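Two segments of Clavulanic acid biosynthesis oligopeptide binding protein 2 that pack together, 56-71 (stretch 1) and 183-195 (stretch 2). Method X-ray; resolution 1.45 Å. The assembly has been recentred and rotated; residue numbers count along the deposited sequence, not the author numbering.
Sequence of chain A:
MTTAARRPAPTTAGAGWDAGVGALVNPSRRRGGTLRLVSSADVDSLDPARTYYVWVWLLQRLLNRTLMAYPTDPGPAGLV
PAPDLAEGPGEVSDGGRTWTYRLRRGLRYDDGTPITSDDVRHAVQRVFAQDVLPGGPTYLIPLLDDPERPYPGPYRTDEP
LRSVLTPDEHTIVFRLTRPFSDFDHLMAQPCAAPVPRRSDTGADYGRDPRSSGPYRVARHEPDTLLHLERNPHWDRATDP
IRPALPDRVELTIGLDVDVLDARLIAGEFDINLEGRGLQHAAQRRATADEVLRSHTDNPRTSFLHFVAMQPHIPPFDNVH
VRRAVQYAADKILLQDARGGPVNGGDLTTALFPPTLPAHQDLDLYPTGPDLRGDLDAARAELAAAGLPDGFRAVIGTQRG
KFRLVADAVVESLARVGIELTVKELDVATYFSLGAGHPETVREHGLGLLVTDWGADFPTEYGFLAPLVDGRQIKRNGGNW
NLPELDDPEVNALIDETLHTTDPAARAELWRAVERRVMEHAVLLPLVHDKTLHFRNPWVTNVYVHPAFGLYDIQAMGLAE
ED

Stretch 1 56-71: VWLLQRLLNRTLMAYP
Stretch 2 183-195: FDHLMAQPCAAPV

Stretch 1 begins in a helix that carries Trp-57; Asn-64 to Thr-66 are extended (phi/psi -141/134, -86/163, -138/170), and Leu-67 (-58/-48) kinks before a short strand at Met-68 and Ala-69. Stretch 2 starts in a helix, a type I turn spans Leu-186 to Gln-189, and a 3-10 segment follows at 190-192. Trp-57 CA to Pro-190 CA is 6.6 Å, Thr-66 CA to Ala-193 CA 4.6 Å and Ala-69 CA to Ala-188 CA 4.7 Å, so the partner rises from Pro-190 to Ala-193, then falls back to Ala-188; 782 Å² is buried in all.

Tyr-70 (-66/130) contributes most, 87 Å². With chi1 -61° (m) and chi2 97°, its ring reaches the helix although CA-to-CB points sideways. Tyr-70 OH lies 2.8 Å from His-185 ND1 (chi1 -70°, chi2 -90°), a direct hydrogen bond across the stretches; either atom could donate. The rings meet rim to rim, centroids 5.7 Å apart and planes at 45°, so this is no stack. Tyr-70 CE1 also packs 3.7 Å from Ala-188 CB.

Met-68 (-122/154; m, m, m) covers 78 Å². Its CB points toward stretch 2; Met-68 CG stands 4.2 Å from Met-187 CB, and Met-68 CE reaches 3.6 Å from Asp-184 OD2. Met-68 O receives a CA-H...O contact from Ala-188 CA (3.1 Å, 148° at H), and also accepts from Thr-66 OG1 at 2.5 Å, with Thr-66 chi1 at 44° (p). Water 2 donates to Thr-66 OG1 (2.7 Å) and Ala-188 O (2.9 Å); water 3 accepts from Leu-67 N (2.9 Å) and donates to Met-187 O (2.9 Å) and Ala-192 O (2.7 Å). Both waters bridge the two stretches.

Pro-190 (-59/-22, C-gamma endo) covers 76 Å² and packs on the stretch 1 helix: Pro-190 CG is 3.6 Å from Trp-57 CD1, approaching the ring obliquely, and Pro-190 CB is 3.9 Å from Gln-60 CG. Beyond it, Ala-193 CB touches Asn-64 CB at 3.8 Å.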

ATOM      1  N   VAL A  56       3.299  -7.843   5.545  1.00  7.51           N
ATOM      2  CA  VAL A  56       2.573  -9.063   5.885  1.00  7.64           C
ATOM      3  C   VAL A  56       1.762  -9.542   4.672  1.00  7.55           C
ATOM      4  O   VAL A  56       1.645 -10.747   4.445  1.00  7.67           O
ATOM      5  CB  VAL A  56       1.698  -8.904   7.148  1.00  7.32           C
ATOM      6  CG1 VAL A  56       0.967 -10.210   7.463  1.00  7.89           C
ATOM      7  CG2 VAL A  56       2.560  -8.492   8.340  1.00  7.94           C
ATOM      8  N   TRP A  57       1.229  -8.613   3.873  1.00  7.41           N
ATOM      9  CA  TRP A  57       0.626  -8.996   2.590  1.00  7.93           C
ATOM     10  C   TRP A  57       1.664  -9.725   1.737  1.00  8.03           C
ATOM     11  O   TRP A  57       1.365 -10.726   1.087  1.00  8.33           O
ATOM     12  CB  TRP A  57       0.094  -7.784   1.826  1.00  8.43           C
ATOM     13  CG  TRP A  57      -0.986  -7.024   2.535  1.00  9.19           C
ATOM     14  CD1 TRP A  57      -1.768  -7.469   3.564  1.00  9.71           C
ATOM     15  CD2 TRP A  57      -1.407  -5.676   2.263  1.00  9.93           C
ATOM     16  NE1 TRP A  57      -2.650  -6.488   3.948  1.00  9.05           N
ATOM     17  CE2 TRP A  57      -2.451  -5.377   3.169  1.00  9.79           C
ATOM     18  CE3 TRP A  57      -1.001  -4.692   1.345  1.00 10.88           C
ATOM     19  CZ2 TRP A  57      -3.098  -4.134   3.186  1.00 10.46           C
ATOM     20  CZ3 TRP A  57      -1.653  -3.450   1.358  1.00 10.39           C
ATOM     21  CH2 TRP A  57      -2.686  -3.186   2.278  1.00 10.55           C
ATOM     22  N   LEU A  58       2.890  -9.210   1.761  1.00  8.33           N
ATOM     23  CA  LEU A  58       4.008  -9.810   1.050  1.00  8.44           C
ATOM     24  C   LEU A  58       4.315 -11.215   1.584  1.00  8.42           C
ATOM     25  O   LEU A  58       4.505 -12.154   0.810  1.00  8.60           O
ATOM     26  CB  LEU A  58       5.225  -8.892   1.191  1.00  8.62           C
ATOM     27  CG  LEU A  58       6.507  -9.185   0.421  1.00  9.58           C
ATOM     28  CD1 LEU A  58       6.304  -8.907  -1.068  1.00 10.44           C
ATOM     29  CD2 LEU A  58       7.612  -8.323   0.998  1.00 10.83           C
ATOM     30  N   LEU A  59       4.347 -11.349   2.909  1.00  8.29           N
ATOM     31  CA  LEU A  59       4.557 -12.642   3.559  1.00  8.58           C
ATOM     32  C   LEU A  59       3.425 -13.627   3.257  1.00  8.29           C
ATOM     33  O   LEU A  59       3.650 -14.836   3.166  1.00  8.57           O
ATOM     34  CB  LEU A  59       4.701 -12.450   5.069  1.00  8.91           C
ATOM     35  CG  LEU A  59       4.985 -13.674   5.935  1.00 10.68           C
ATOM     36  CD1 LEU A  59       6.374 -14.236   5.663  1.00 11.91           C
ATOM     37  CD2 LEU A  59       4.830 -13.296   7.391  1.00 12.16           C
ATOM     38  N   GLN A  60       2.208 -13.108   3.114  1.00  7.73           N
ATOM     39  CA  GLN A  60       1.053 -13.945   2.799  1.00  7.42           C
ATOM     40  C   GLN A  60       1.170 -14.668   1.456  1.00  7.23           C
ATOM     41  O   GLN A  60       0.503 -15.680   1.233  1.00  7.11           O
ATOM     42  CB  GLN A  60      -0.248 -13.137   2.883  1.00  7.13           C
ATOM     43  CG  GLN A  60      -0.773 -13.004   4.313  1.00  7.36           C
ATOM     44  CD  GLN A  60      -1.283 -14.314   4.893  1.00  8.19           C
ATOM     45  OE1 GLN A  60      -1.488 -15.296   4.175  1.00  9.39           O
ATOM     46  NE2 GLN A  60      -1.499 -14.328   6.201  1.00  8.11           N
ATOM     47  N   ARG A  61       2.027 -14.167   0.570  1.00  7.04           N
ATOM     48  CA  ARG A  61       2.269 -14.848  -0.702  1.00  7.16           C
ATOM     49  C   ARG A  61       2.914 -16.229  -0.491  1.00  7.41           C
ATOM     50  O   ARG A  61       2.824 -17.095  -1.355  1.00  8.17           O
ATOM     51  CB  ARG A  61       3.096 -13.972  -1.651  1.00  7.30           C
ATOM     52  CG  ARG A  61       2.276 -12.859  -2.290  1.00  7.22           C
ATOM     53  CD  ARG A  61       3.135 -11.770  -2.926  1.00  5.86           C
ATOM     54  NE  ARG A  61       3.929 -12.209  -4.081  1.00  7.42           N
ATOM     55  CZ  ARG A  61       3.449 -12.425  -5.307  1.00  7.92           C
ATOM     56  NH1 ARG A  61       2.150 -12.311  -5.569  1.00  7.85           N
ATOM     57  NH2 ARG A  61       4.279 -12.784  -6.278  1.00  8.71           N
ATOM     58  N   LEU A  62       3.550 -16.429   0.662  1.00  7.41           N
ATOM     59  CA  LEU A  62       4.110 -17.741   1.020  1.00  7.80           C
ATOM     60  C   LEU A  62       3.095 -18.659   1.693  1.00  8.14           C
ATOM     61  O   LEU A  62       3.205 -19.886   1.609  1.00  8.26           O
ATOM     62  CB  LEU A  62       5.304 -17.582   1.966  1.00  7.78           C
ATOM     63  CG  LEU A  62       6.610 -17.002   1.418  1.00  8.04           C
ATOM     64  CD1 LEU A  62       6.593 -15.477   1.435  1.00  8.52           C
ATOM     65  CD2 LEU A  62       7.780 -17.517   2.236  1.00  8.57           C
ATOM     66  N   LEU A  63       2.124 -18.054   2.378  1.00  8.63           N
ATOM     67  CA  LEU A  63       1.213 -18.778   3.268  1.00  9.29           C
ATOM     68  C   LEU A  63      -0.129 -19.142   2.649  1.00  9.64           C
ATOM     69  O   LEU A  63      -0.692 -20.193   2.958  1.00 10.23           O
ATOM     70  CB  LEU A  63       0.974 -17.962   4.542  1.00  9.26           C
ATOM     71  CG  LEU A  63       2.159 -17.764   5.487  1.00  9.75           C
ATOM     72  CD1 LEU A  63       1.808 -16.715   6.529  1.00 11.29           C
ATOM     73  CD2 LEU A  63       2.550 -19.078   6.144  1.00 10.85           C
ATOM     74  N   ASN A  64      -0.662 -18.271   1.803  1.00  9.99           N
ATOM     75  CA  ASN A  64      -1.999 -18.483   1.271  1.00 10.13           C
ATOM     76  C   ASN A  64      -2.125 -18.089  -0.179  1.00 10.30           C
ATOM     77  O   ASN A  64      -1.659 -17.024  -0.588  1.00 11.55           O
ATOM     78  CB  ASN A  64      -3.040 -17.737   2.108  1.00 10.05           C
ATOM     79  CG  ASN A  64      -3.273 -18.389   3.456  1.00  9.76           C
ATOM     80  OD1 ASN A  64      -3.807 -19.499   3.538  1.00  9.70           O
ATOM     81  ND2 ASN A  64      -2.861 -17.710   4.522  1.00  9.52           N
ATOM     82  N   ARG A  65      -2.756 -18.959  -0.955  1.00  9.76           N
ATOM     83  CA  ARG A  65      -3.074 -18.653  -2.335  1.00  9.42           C
ATOM     84  C   ARG A  65      -4.400 -17.904  -2.409  1.00  9.28           C
ATOM     85  O   ARG A  65      -5.177 -17.897  -1.453  1.00  9.14           O
ATOM     86  CB  ARG A  65      -3.120 -19.935  -3.162  1.00  9.42           C
ATOM     87  CG  ARG A  65      -1.799 -20.690  -3.189  1.00 10.09           C
ATOM     88  CD  ARG A  65      -1.909 -21.965  -4.000  1.00 10.92           C
ATOM     89  NE  ARG A  65      -2.149 -21.696  -5.413  1.00 10.79           N
ATOM     90  CZ  ARG A  65      -2.179 -22.631  -6.360  1.00 11.59           C
ATOM     91  NH1 ARG A  65      -1.989 -23.905  -6.046  1.00 11.60           N
ATOM     92  NH2 ARG A  65      -2.401 -22.291  -7.622  1.00 11.87           N
ATOM     93  N   THR A  66      -4.641 -17.267  -3.549  1.00  9.04           N
ATOM     94  CA  THR A  66      -5.844 -16.476  -3.778  1.00  9.16           C
ATOM     95  C   THR A  66      -6.337 -16.784  -5.190  1.00  9.08           C
ATOM     96  O   THR A  66      -5.634 -17.451  -5.952  1.00  9.37           O
ATOM     97  CB  THR A  66      -5.550 -14.966  -3.616  1.00  9.22           C
ATOM     98  OG1 THR A  66      -4.321 -14.652  -4.284  1.00  9.84           O
ATOM     99  CG2 THR A  66      -5.404 -14.593  -2.142  1.00  9.26           C
ATOM    100  N   LEU A  67      -7.535 -16.328  -5.546  1.00  8.69           N
ATOM    101  CA  LEU A  67      -8.051 -16.569  -6.899  1.00  8.62           C
ATOM    102  C   LEU A  67      -7.096 -16.004  -7.941  1.00  8.67           C
ATOM    103  O   LEU A  67      -6.749 -16.683  -8.921  1.00  8.61           O
ATOM    104  CB  LEU A  67      -9.452 -15.979  -7.078  1.00  8.58           C
ATOM    105  CG  LEU A  67     -10.603 -16.715  -6.386  1.00  9.07           C
ATOM    106  CD1 LEU A  67     -11.861 -15.870  -6.443  1.00 10.20           C
ATOM    107  CD2 LEU A  67     -10.849 -18.083  -7.013  1.00  9.35           C
ATOM    108  N   MET A  68      -6.678 -14.762  -7.704  1.00  8.84           N
ATOM    109  CA  MET A  68      -5.727 -14.049  -8.550  1.00  8.82           C
ATOM    110  C   MET A  68      -4.540 -13.660  -7.686  1.00  8.86           C
ATOM    111  O   MET A  68      -4.681 -13.508  -6.479  1.00  8.87           O
ATOM    112  CB  MET A  68      -6.367 -12.783  -9.122  1.00  8.97           C
ATOM    113  CG  MET A  68      -7.660 -13.026  -9.893  1.00  9.65           C
ATOM    114  SD  MET A  68      -7.381 -13.928 -11.434  1.00 10.71           S
ATOM    115  CE  MET A  68      -6.452 -12.716 -12.376  1.00 10.74           C
ATOM    116  N   ALA A  69      -3.370 -13.504  -8.295  1.00  9.13           N
ATOM    117  CA  ALA A  69      -2.184 -13.066  -7.556  1.00  9.20           C
ATOM    118  C   ALA A  69      -1.295 -12.224  -8.445  1.00  9.20           C
ATOM    119  O   ALA A  69      -1.290 -12.397  -9.663  1.00  9.47           O
ATOM    120  CB  ALA A  69      -1.408 -14.265  -7.021  1.00  9.37           C
ATOM    121  N   TYR A  70      -0.537 -11.311  -7.848  1.00  9.17           N
ATOM    122  CA  TYR A  70       0.451 -10.577  -8.632  1.00  9.05           C
ATOM    123  C   TYR A  70       1.526 -11.552  -9.103  1.00  9.31           C
ATOM    124  O   TYR A  70       2.039 -12.345  -8.314  1.00  9.25           O
ATOM    125  CB  TYR A  70       0.998  -9.370  -7.856  1.00  9.01           C
ATOM    126  CG  TYR A  70      -0.130  -8.418  -7.541  1.00  8.53           C
ATOM    127  CD1 TYR A  70      -0.761  -8.444  -6.298  1.00  8.49           C
ATOM    128  CD2 TYR A  70      -0.620  -7.544  -8.513  1.00  7.89           C
ATOM    129  CE1 TYR A  70      -1.829  -7.602  -6.018  1.00  9.24           C
ATOM    130  CE2 TYR A  70      -1.695  -6.697  -8.246  1.00  8.03           C
ATOM    131  CZ  TYR A  70      -2.295  -6.738  -6.993  1.00  8.78           C
ATOM    132  OH  TYR A  70      -3.364  -5.917  -6.709  1.00  9.47           O
ATOM    133  N   PRO A  71       1.828 -11.533 -10.409  1.00 10.01           N
ATOM    134  CA  PRO A  71       2.751 -12.527 -10.942  1.00 10.51           C
ATOM    135  C   PRO A  71       4.176 -12.310 -10.449  1.00 10.61           C
ATOM    136  O   PRO A  71       4.511 -11.228  -9.943  1.00 10.84           O
ATOM    137  CB  PRO A  71       2.650 -12.330 -12.459  1.00 10.91           C
ATOM    138  CG  PRO A  71       2.192 -10.942 -12.640  1.00 11.15           C
ATOM    139  CD  PRO A  71       1.328 -10.614 -11.449  1.00  9.91           C
ATOM    140  N   PHE A 183     -11.681  -5.458  -9.899  1.00  9.80           N
ATOM    141  CA  PHE A 183     -12.034  -6.563  -9.002  1.00  9.45           C
ATOM    142  C   PHE A 183     -10.970  -7.667  -8.871  1.00  9.19           C
ATOM    143  O   PHE A 183     -10.804  -8.243  -7.790  1.00  9.23           O
ATOM    144  CB  PHE A 183     -13.405  -7.150  -9.347  1.00  9.45           C
ATOM    145  CG  PHE A 183     -14.040  -7.907  -8.213  1.00  9.16           C
ATOM    146  CD1 PHE A 183     -14.603  -7.227  -7.132  1.00  9.49           C
ATOM    147  CD2 PHE A 183     -14.070  -9.297  -8.220  1.00  9.37           C
ATOM    148  CE1 PHE A 183     -15.179  -7.915  -6.079  1.00  9.72           C
ATOM    149  CE2 PHE A 183     -14.659  -9.998  -7.172  1.00  9.96           C
ATOM    150  CZ  PHE A 183     -15.213  -9.307  -6.103  1.00  9.66           C
ATOM    151  N   ASP A 184     -10.240  -7.959  -9.951  1.00  8.96           N
ATOM    152  CA  ASP A 184      -9.155  -8.947  -9.878  1.00  8.76           C
ATOM    153  C   ASP A 184      -8.135  -8.573  -8.790  1.00  8.58           C
ATOM    154  O   ASP A 184      -7.521  -9.444  -8.169  1.00  9.20           O
ATOM    155  CB  ASP A 184      -8.418  -9.073 -11.217  1.00  8.75           C
ATOM    156  CG  ASP A 184      -9.060 -10.077 -12.177  1.00 10.05           C
ATOM    157  OD1 ASP A 184      -9.949 -10.869 -11.776  1.00 11.10           O
ATOM    158  OD2 ASP A 184      -8.640 -10.080 -13.354  1.00 10.55           O
ATOM    159  N   HIS A 185      -7.948  -7.270  -8.583  1.00  8.76           N
ATOM    160  CA  HIS A 185      -7.039  -6.775  -7.549  1.00  8.79           C
ATOM    161  C   HIS A 185      -7.536  -7.121  -6.157  1.00  8.80           C
ATOM    162  O   HIS A 185      -6.754  -7.530  -5.297  1.00  9.15           O
ATOM    163  CB  HIS A 185      -6.838  -5.267  -7.671  1.00  8.62           C
ATOM    164  CG  HIS A 185      -6.038  -4.870  -8.868  1.00  8.46           C
ATOM    165  ND1 HIS A 185      -4.666  -4.754  -8.839  1.00  8.06           N
ATOM    166  CD2 HIS A 185      -6.417  -4.576 -10.134  1.00  8.49           C
ATOM    167  CE1 HIS A 185      -4.232  -4.396 -10.035  1.00  9.53           C
ATOM    168  NE2 HIS A 185      -5.274  -4.280 -10.838  1.00  8.91           N
ATOM    169  N   LEU A 186      -8.842  -6.972  -5.945  1.00  9.34           N
ATOM    170  CA  LEU A 186      -9.441  -7.331  -4.664  1.00  9.46           C
ATOM    171  C   LEU A 186      -9.322  -8.828  -4.405  1.00  9.76           C
ATOM    172  O   LEU A 186      -9.141  -9.250  -3.264  1.00 10.14           O
ATOM    173  CB  LEU A 186     -10.899  -6.874  -4.587  1.00  9.50           C
ATOM    174  CG  LEU A 186     -11.181  -5.379  -4.787  1.00  9.63           C
ATOM    175  CD1 LEU A 186     -12.638  -5.085  -4.470  1.00 10.00           C
ATOM    176  CD2 LEU A 186     -10.257  -4.467  -3.962  1.00  9.45           C
ATOM    177  N   MET A 187      -9.387  -9.619  -5.474  1.00  9.89           N
ATOM    178  CA  MET A 187      -9.267 -11.068  -5.357  1.00 10.27           C
ATOM    179  C   MET A 187      -7.824 -11.528  -5.171  1.00 10.58           C
ATOM    180  O   MET A 187      -7.576 -12.716  -4.972  1.00 11.05           O
ATOM    181  CB  MET A 187      -9.914 -11.760  -6.560  1.00 10.01           C
ATOM    182  CG  MET A 187     -11.434 -11.625  -6.617  1.00 10.64           C
ATOM    183  SD  MET A 187     -12.283 -12.270  -5.155  1.00 11.62           S
ATOM    184  CE  MET A 187     -12.509 -10.811  -4.142  1.00 10.58           C
ATOM    185  N   ALA A 188      -6.884 -10.583  -5.237  1.00 10.49           N
ATOM    186  CA  ALA A 188      -5.463 -10.863  -5.042  1.00 10.58           C
ATOM    187  C   ALA A 188      -5.001 -10.528  -3.623  1.00 10.72           C
ATOM    188  O   ALA A 188      -3.834 -10.732  -3.280  1.00 11.28           O
ATOM    189  CB  ALA A 188      -4.624 -10.096  -6.073  1.00 10.64           C
ATOM    190  N   GLN A 189      -5.925 -10.032  -2.804  1.00 10.37           N
ATOM    191  CA  GLN A 189      -5.611  -9.616  -1.439  1.00  9.80           C
ATOM    192  C   GLN A 189      -5.836 -10.763  -0.449  1.00  9.69           C
ATOM    193  O   GLN A 189      -6.736 -11.574  -0.651  1.00  9.80           O
ATOM    194  CB  GLN A 189      -6.432  -8.375  -1.059  1.00  9.84           C
ATOM    195  CG  GLN A 189      -6.350  -7.220  -2.087  1.00  9.82           C
ATOM    196  CD  GLN A 189      -4.921  -6.840  -2.483  1.00 11.85           C
ATOM    197  OE1 GLN A 189      -4.630  -6.573  -3.661  1.00 13.16           O
ATOM    198  NE2 GLN A 189      -4.029  -6.809  -1.504  1.00 11.30           N
ATOM    199  N   PRO A 190      -5.000 -10.855   0.607  1.00  9.42           N
ATOM    200  CA  PRO A 190      -5.124 -11.978   1.554  1.00  9.20           C
ATOM    201  C   PRO A 190      -6.477 -12.114   2.265  1.00  8.82           C
ATOM    202  O   PRO A 190      -6.817 -13.210   2.717  1.00  8.80           O
ATOM    203  CB  PRO A 190      -3.983 -11.742   2.554  1.00  9.33           C
ATOM    204  CG  PRO A 190      -3.554 -10.326   2.351  1.00  9.64           C
ATOM    205  CD  PRO A 190      -3.863  -9.975   0.932  1.00  9.32           C
ATOM    206  N   CYS A 191      -7.251 -11.034   2.357  1.00  8.77           N
ATOM    207  CA  CYS A 191      -8.594 -11.137   2.933  1.00  8.63           C
ATOM    208  C   CYS A 191      -9.555 -11.943   2.045  1.00  8.85           C
ATOM    209  O   CYS A 191     -10.649 -12.296   2.480  1.00  9.22           O
ATOM    210  CB  CYS A 191      -9.168  -9.756   3.292  1.00  8.77           C
ATOM    211  SG  CYS A 191      -9.556  -8.688   1.907  1.00  8.99           S
ATOM    212  N   ALA A 192      -9.137 -12.233   0.811  1.00  8.70           N
ATOM    213  CA  ALA A 192      -9.915 -13.065  -0.106  1.00  8.57           C
ATOM    214  C   ALA A 192      -9.309 -14.462  -0.315  1.00  8.54           C
ATOM    215  O   ALA A 192      -9.823 -15.250  -1.116  1.00  8.80           O
ATOM    216  CB  ALA A 192     -10.116 -12.354  -1.436  1.00  8.68           C
ATOM    217  N   ALA A 193      -8.225 -14.765   0.397  1.00  8.04           N
ATOM    218  CA  ALA A 193      -7.672 -16.125   0.421  1.00  8.26           C
ATOM    219  C   ALA A 193      -8.653 -17.072   1.117  1.00  8.35           C
ATOM    220  O   ALA A 193      -9.188 -16.741   2.176  1.00  8.61           O
ATOM    221  CB  ALA A 193      -6.323 -16.150   1.118  1.00  8.38           C
ATOM    222  N   PRO A 194      -8.885 -18.263   0.533  1.00  8.29           N
ATOM    223  CA  PRO A 194      -9.925 -19.131   1.085  1.00  8.37           C
ATOM    224  C   PRO A 194      -9.699 -19.510   2.547  1.00  8.63           C
ATOM    225  O   PRO A 194      -8.568 -19.757   2.970  1.00  8.84           O
ATOM    226  CB  PRO A 194      -9.870 -20.376   0.181  1.00  8.23           C
ATOM    227  CG  PRO A 194      -8.543 -20.314  -0.500  1.00  8.38           C
ATOM    228  CD  PRO A 194      -8.226 -18.861  -0.641  1.00  8.49           C
ATOM    229  N   VAL A 195     -10.797 -19.535   3.301  1.00  8.42           N
ATOM    230  CA  VAL A 195     -10.805 -19.984   4.687  1.00  8.64           C
ATOM    231  C   VAL A 195     -11.959 -20.973   4.786  1.00  8.73           C
ATOM    232  O   VAL A 195     -13.107 -20.594   4.554  1.00  9.08           O
ATOM    233  CB  VAL A 195     -11.048 -18.814   5.675  1.00  8.33           C
ATOM    234  CG1 VAL A 195     -11.250 -19.333   7.088  1.00  9.13           C
ATOM    235  CG2 VAL A 195      -9.888 -17.822   5.644  1.00  8.67           C
TER
HETATM  236  O   HOH W   1      -6.066 -20.080   1.932  1.00 12.31           O
HETATM  237  O   HOH W   2      -2.283 -13.167  -3.234  1.00 15.81           O
HETATM  238  O   HOH W   3      -9.190 -14.849  -3.746  1.00  9.55           O